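Local coordinates for protein N-acetyl-beta-D glucosaminidase (Rhizomucor miehei CAU432, PDB 4ZM6) that probably removes N-acetylglucosamine from sugar chains as a family 3 glycosidase and carries a GCN5-related region that binds acetyl coenzyme A and acetylates glucosamine, at residues A[222-234]-A[261-275]. Sequence-based numbering, arbitrary orientation.
Sequences IACPTSVMVGHML and YKGVIITDCLEMDAV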
# COMPACT_ATOMS: atom_id res chain seq x y z
N ILE A 222 -19.67 0.09 6.06
CA ILE A 222 -20.03 0.73 7.33
C ILE A 222 -18.86 1.53 7.93
O ILE A 222 -19.07 2.46 8.71
CB ILE A 222 -20.57 -0.31 8.35
CG1 ILE A 222 -21.29 0.37 9.53
CG2 ILE A 222 -19.45 -1.20 8.87
CD1 ILE A 222 -22.48 1.21 9.14
N ALA A 223 -17.63 1.16 7.57
CA ALA A 223 -16.43 1.83 8.08
C ALA A 223 -16.14 3.18 7.42
O ALA A 223 -15.26 3.92 7.89
CB ALA A 223 -15.22 0.92 7.96
N CYS A 224 -16.83 3.50 6.33
CA CYS A 224 -16.69 4.81 5.70
C CYS A 224 -17.54 5.81 6.48
O CYS A 224 -18.71 5.53 6.76
CB CYS A 224 -17.15 4.77 4.24
SG CYS A 224 -17.04 6.37 3.40
N PRO A 225 -16.96 6.97 6.83
CA PRO A 225 -17.69 7.90 7.69
C PRO A 225 -18.79 8.64 6.94
O PRO A 225 -18.73 8.78 5.72
CB PRO A 225 -16.61 8.87 8.16
CG PRO A 225 -15.61 8.87 7.06
CD PRO A 225 -15.64 7.50 6.45
N THR A 226 -19.77 9.13 7.69
CA THR A 226 -20.96 9.75 7.13
C THR A 226 -20.81 11.26 7.04
O THR A 226 -21.55 11.91 6.31
CB THR A 226 -22.22 9.40 7.95
OG1 THR A 226 -21.97 9.59 9.34
CG2 THR A 226 -22.63 7.96 7.70
N SER A 227 -19.86 11.81 7.80
CA SER A 227 -19.49 13.22 7.68
C SER A 227 -18.00 13.44 7.94
O SER A 227 -17.32 12.61 8.53
CB SER A 227 -20.33 14.08 8.64
OG SER A 227 -19.77 14.11 9.94
N VAL A 228 -17.51 14.59 7.48
CA VAL A 228 -16.13 15.01 7.69
C VAL A 228 -16.12 16.43 8.27
O VAL A 228 -16.80 17.30 7.76
CB VAL A 228 -15.33 14.99 6.37
CG1 VAL A 228 -13.92 15.54 6.58
CG2 VAL A 228 -15.28 13.58 5.80
N MET A 229 -15.34 16.64 9.32
CA MET A 229 -15.23 17.96 9.93
C MET A 229 -13.92 18.66 9.55
O MET A 229 -12.84 18.08 9.65
CB MET A 229 -15.33 17.86 11.45
CG MET A 229 -15.44 19.21 12.16
SD MET A 229 -15.25 19.07 13.94
CE MET A 229 -16.82 18.32 14.37
N VAL A 230 -14.04 19.91 9.13
CA VAL A 230 -12.89 20.72 8.76
C VAL A 230 -12.53 21.65 9.92
O VAL A 230 -13.29 22.56 10.26
CB VAL A 230 -13.19 21.55 7.50
CG1 VAL A 230 -11.94 22.27 7.03
CG2 VAL A 230 -13.75 20.66 6.41
N GLY A 231 -11.38 21.41 10.54
CA GLY A 231 -10.90 22.27 11.61
C GLY A 231 -10.47 23.64 11.11
O GLY A 231 -10.60 23.95 9.92
N HIS A 232 -9.94 24.45 12.03
CA HIS A 232 -9.48 25.80 11.71
C HIS A 232 -7.97 25.86 11.76
O HIS A 232 -7.38 25.94 12.85
CB HIS A 232 -10.08 26.81 12.68
CG HIS A 232 -11.54 26.62 12.93
ND1 HIS A 232 -12.50 26.85 11.97
CD2 HIS A 232 -12.21 26.21 14.04
CE1 HIS A 232 -13.69 26.60 12.47
NE2 HIS A 232 -13.54 26.21 13.72
N MET A 233 -7.33 25.80 10.59
CA MET A 233 -5.88 25.94 10.47
C MET A 233 -5.49 26.63 9.17
O MET A 233 -6.16 26.47 8.14
CB MET A 233 -5.18 24.58 10.61
CG MET A 233 -5.93 23.40 10.00
SD MET A 233 -5.61 21.86 10.88
CE MET A 233 -7.23 21.11 10.82
N LEU A 234 -4.42 27.42 9.23
CA LEU A 234 -3.96 28.21 8.10
C LEU A 234 -2.97 27.38 7.29
O LEU A 234 -1.98 26.87 7.84
CB LEU A 234 -3.30 29.50 8.60
CG LEU A 234 -3.25 30.74 7.69
CD1 LEU A 234 -2.41 30.48 6.45
CD2 LEU A 234 -4.64 31.20 7.30
N TYR A 261 -15.33 13.17 -2.23
CA TYR A 261 -16.18 12.82 -1.10
C TYR A 261 -17.62 13.29 -1.35
O TYR A 261 -17.85 14.46 -1.65
CB TYR A 261 -15.63 13.43 0.20
CG TYR A 261 -16.41 13.06 1.45
CD1 TYR A 261 -16.62 11.73 1.80
CD2 TYR A 261 -16.92 14.04 2.30
CE1 TYR A 261 -17.33 11.39 2.94
CE2 TYR A 261 -17.63 13.71 3.44
CZ TYR A 261 -17.84 12.38 3.75
OH TYR A 261 -18.55 12.04 4.88
N LYS A 262 -18.57 12.37 -1.22
CA LYS A 262 -19.98 12.65 -1.49
C LYS A 262 -20.80 12.96 -0.24
O LYS A 262 -21.96 13.37 -0.35
CB LYS A 262 -20.63 11.45 -2.19
CG LYS A 262 -19.92 11.00 -3.46
CD LYS A 262 -19.81 12.11 -4.50
CE LYS A 262 -19.56 11.54 -5.89
NZ LYS A 262 -18.43 10.56 -5.91
N GLY A 263 -20.22 12.77 0.95
CA GLY A 263 -20.95 12.92 2.21
C GLY A 263 -21.04 14.34 2.74
O GLY A 263 -20.73 15.30 2.03
N VAL A 264 -21.47 14.47 3.99
CA VAL A 264 -21.65 15.79 4.63
C VAL A 264 -20.31 16.37 5.08
O VAL A 264 -19.52 15.69 5.73
CB VAL A 264 -22.60 15.70 5.84
CG1 VAL A 264 -22.58 16.99 6.65
CG2 VAL A 264 -24.01 15.38 5.38
N ILE A 265 -20.08 17.64 4.75
CA ILE A 265 -18.94 18.38 5.28
C ILE A 265 -19.45 19.41 6.27
O ILE A 265 -20.36 20.18 5.97
CB ILE A 265 -18.14 19.07 4.16
CG1 ILE A 265 -17.84 18.09 3.03
CG2 ILE A 265 -16.85 19.65 4.72
CD1 ILE A 265 -17.11 18.69 1.85
N ILE A 266 -18.85 19.42 7.46
CA ILE A 266 -19.25 20.31 8.56
C ILE A 266 -18.00 21.02 9.10
O ILE A 266 -16.89 20.52 8.94
CB ILE A 266 -19.99 19.53 9.67
CG1 ILE A 266 -20.50 20.46 10.77
CG2 ILE A 266 -19.11 18.45 10.29
CD1 ILE A 266 -21.56 19.84 11.66
N THR A 267 -18.18 22.18 9.73
CA THR A 267 -17.06 22.91 10.34
C THR A 267 -16.88 22.51 11.80
O THR A 267 -17.78 21.95 12.43
CB THR A 267 -17.25 24.44 10.31
OG1 THR A 267 -18.11 24.85 11.39
CG2 THR A 267 -17.82 24.92 8.97
N ASP A 268 -15.70 22.81 12.33
CA ASP A 268 -15.48 22.81 13.77
C ASP A 268 -16.18 24.06 14.33
O ASP A 268 -16.61 24.93 13.55
CB ASP A 268 -13.98 22.81 14.09
CG ASP A 268 -13.66 22.41 15.52
OD1 ASP A 268 -14.59 22.24 16.33
OD2 ASP A 268 -12.46 22.26 15.85
N CYS A 269 -16.32 24.13 15.65
CA CYS A 269 -16.99 25.26 16.31
C CYS A 269 -16.54 26.62 15.76
O CYS A 269 -15.36 26.98 15.88
CB CYS A 269 -16.75 25.21 17.83
SG CYS A 269 -17.88 26.22 18.83
N LEU A 270 -17.48 27.36 15.18
CA LEU A 270 -17.18 28.69 14.62
C LEU A 270 -16.98 29.79 15.68
O LEU A 270 -16.78 30.95 15.33
CB LEU A 270 -18.29 29.11 13.65
CG LEU A 270 -18.42 28.31 12.35
CD1 LEU A 270 -19.68 28.71 11.60
CD2 LEU A 270 -17.20 28.50 11.47
N GLU A 271 -17.04 29.44 16.96
CA GLU A 271 -16.85 30.40 18.04
C GLU A 271 -15.46 30.34 18.67
O GLU A 271 -15.17 31.10 19.60
CB GLU A 271 -17.92 30.22 19.12
CG GLU A 271 -19.34 30.52 18.63
CD GLU A 271 -20.36 30.60 19.75
OE1 GLU A 271 -19.96 30.66 20.93
OE2 GLU A 271 -21.57 30.61 19.44
N MET A 272 -14.61 29.45 18.18
CA MET A 272 -13.21 29.40 18.61
C MET A 272 -12.51 30.65 18.08
O MET A 272 -12.94 31.23 17.08
CB MET A 272 -12.52 28.14 18.11
CG MET A 272 -13.11 26.84 18.64
SD MET A 272 -12.82 25.42 17.57
CE MET A 272 -11.20 24.90 18.12
N ASP A 273 -11.43 31.05 18.75
CA ASP A 273 -10.74 32.29 18.40
C ASP A 273 -10.10 32.25 17.01
O ASP A 273 -9.94 33.29 16.37
CB ASP A 273 -9.69 32.65 19.46
CG ASP A 273 -10.31 33.07 20.79
OD1 ASP A 273 -11.42 33.65 20.80
OD2 ASP A 273 -9.68 32.81 21.84
N ALA A 274 -9.76 31.05 16.54
CA ALA A 274 -9.17 30.88 15.21
C ALA A 274 -10.07 31.39 14.08
O ALA A 274 -9.56 31.76 13.02
CB ALA A 274 -8.82 29.41 14.99
N VAL A 275 -11.38 31.39 14.28
CA VAL A 275 -12.31 31.97 13.30
C VAL A 275 -13.10 33.16 13.83
O VAL A 275 -13.60 33.96 13.04
CB VAL A 275 -13.30 30.91 12.76
CG1 VAL A 275 -14.51 30.80 13.67
CG2 VAL A 275 -13.73 31.25 11.35
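H232 reaches into the turn 269-272. Its NE2 gives a hydrogen bond to C269 O at 2.9 Å. The bond is bent, 134° at the hydrogen, and NE2 sits above the carbonyl plane. With CG anti to the carbonyl carbon (chi1 -45°), the ring enters between D268 and the start of helix 273-276. M272 SD lies at the ring edge, 4.7 Å from the centroid, a Met-aromatic contact. V275 CB lies over one face, towards the rim. H232 CB meets A274 CB.

Upstream the two strands pair in parallel. V228 N bonds to V264 O, V228 O takes I266 N at 3.0 Å, and V230 N bonds to I266 O. D268 N reaches V230 O at 3.2 Å, from above the carbonyl plane. Strands 227-230 and 264-267, joined through helix 251-258, form a beta-alpha-beta unit of the TIM-barrel-related N-terminal domain of family 3.

At the other end, V228 CG2 lies over one face of the Y261 ring, nearest to CE2 at 3.3 Å. The Y261 CG is anti to the backbone N (chi1 -177°), which carries the ring alongside V228. Its OH makes a weak hydrogen bond to P225 O. V230 CG2 touches I265 CG2 on the same side of the sheet as V228. M229 CB meets I266 CG2 on the other side, and M229 SD lies 4.0 Å from D268 CB.

Further out, D268 OD1 accepts C269 N at 2.7 Å, met from above the carboxylate plane. S227 OG is hydrogen-bonded to S177 OG and T176 O. L255 packs against V228 and I265.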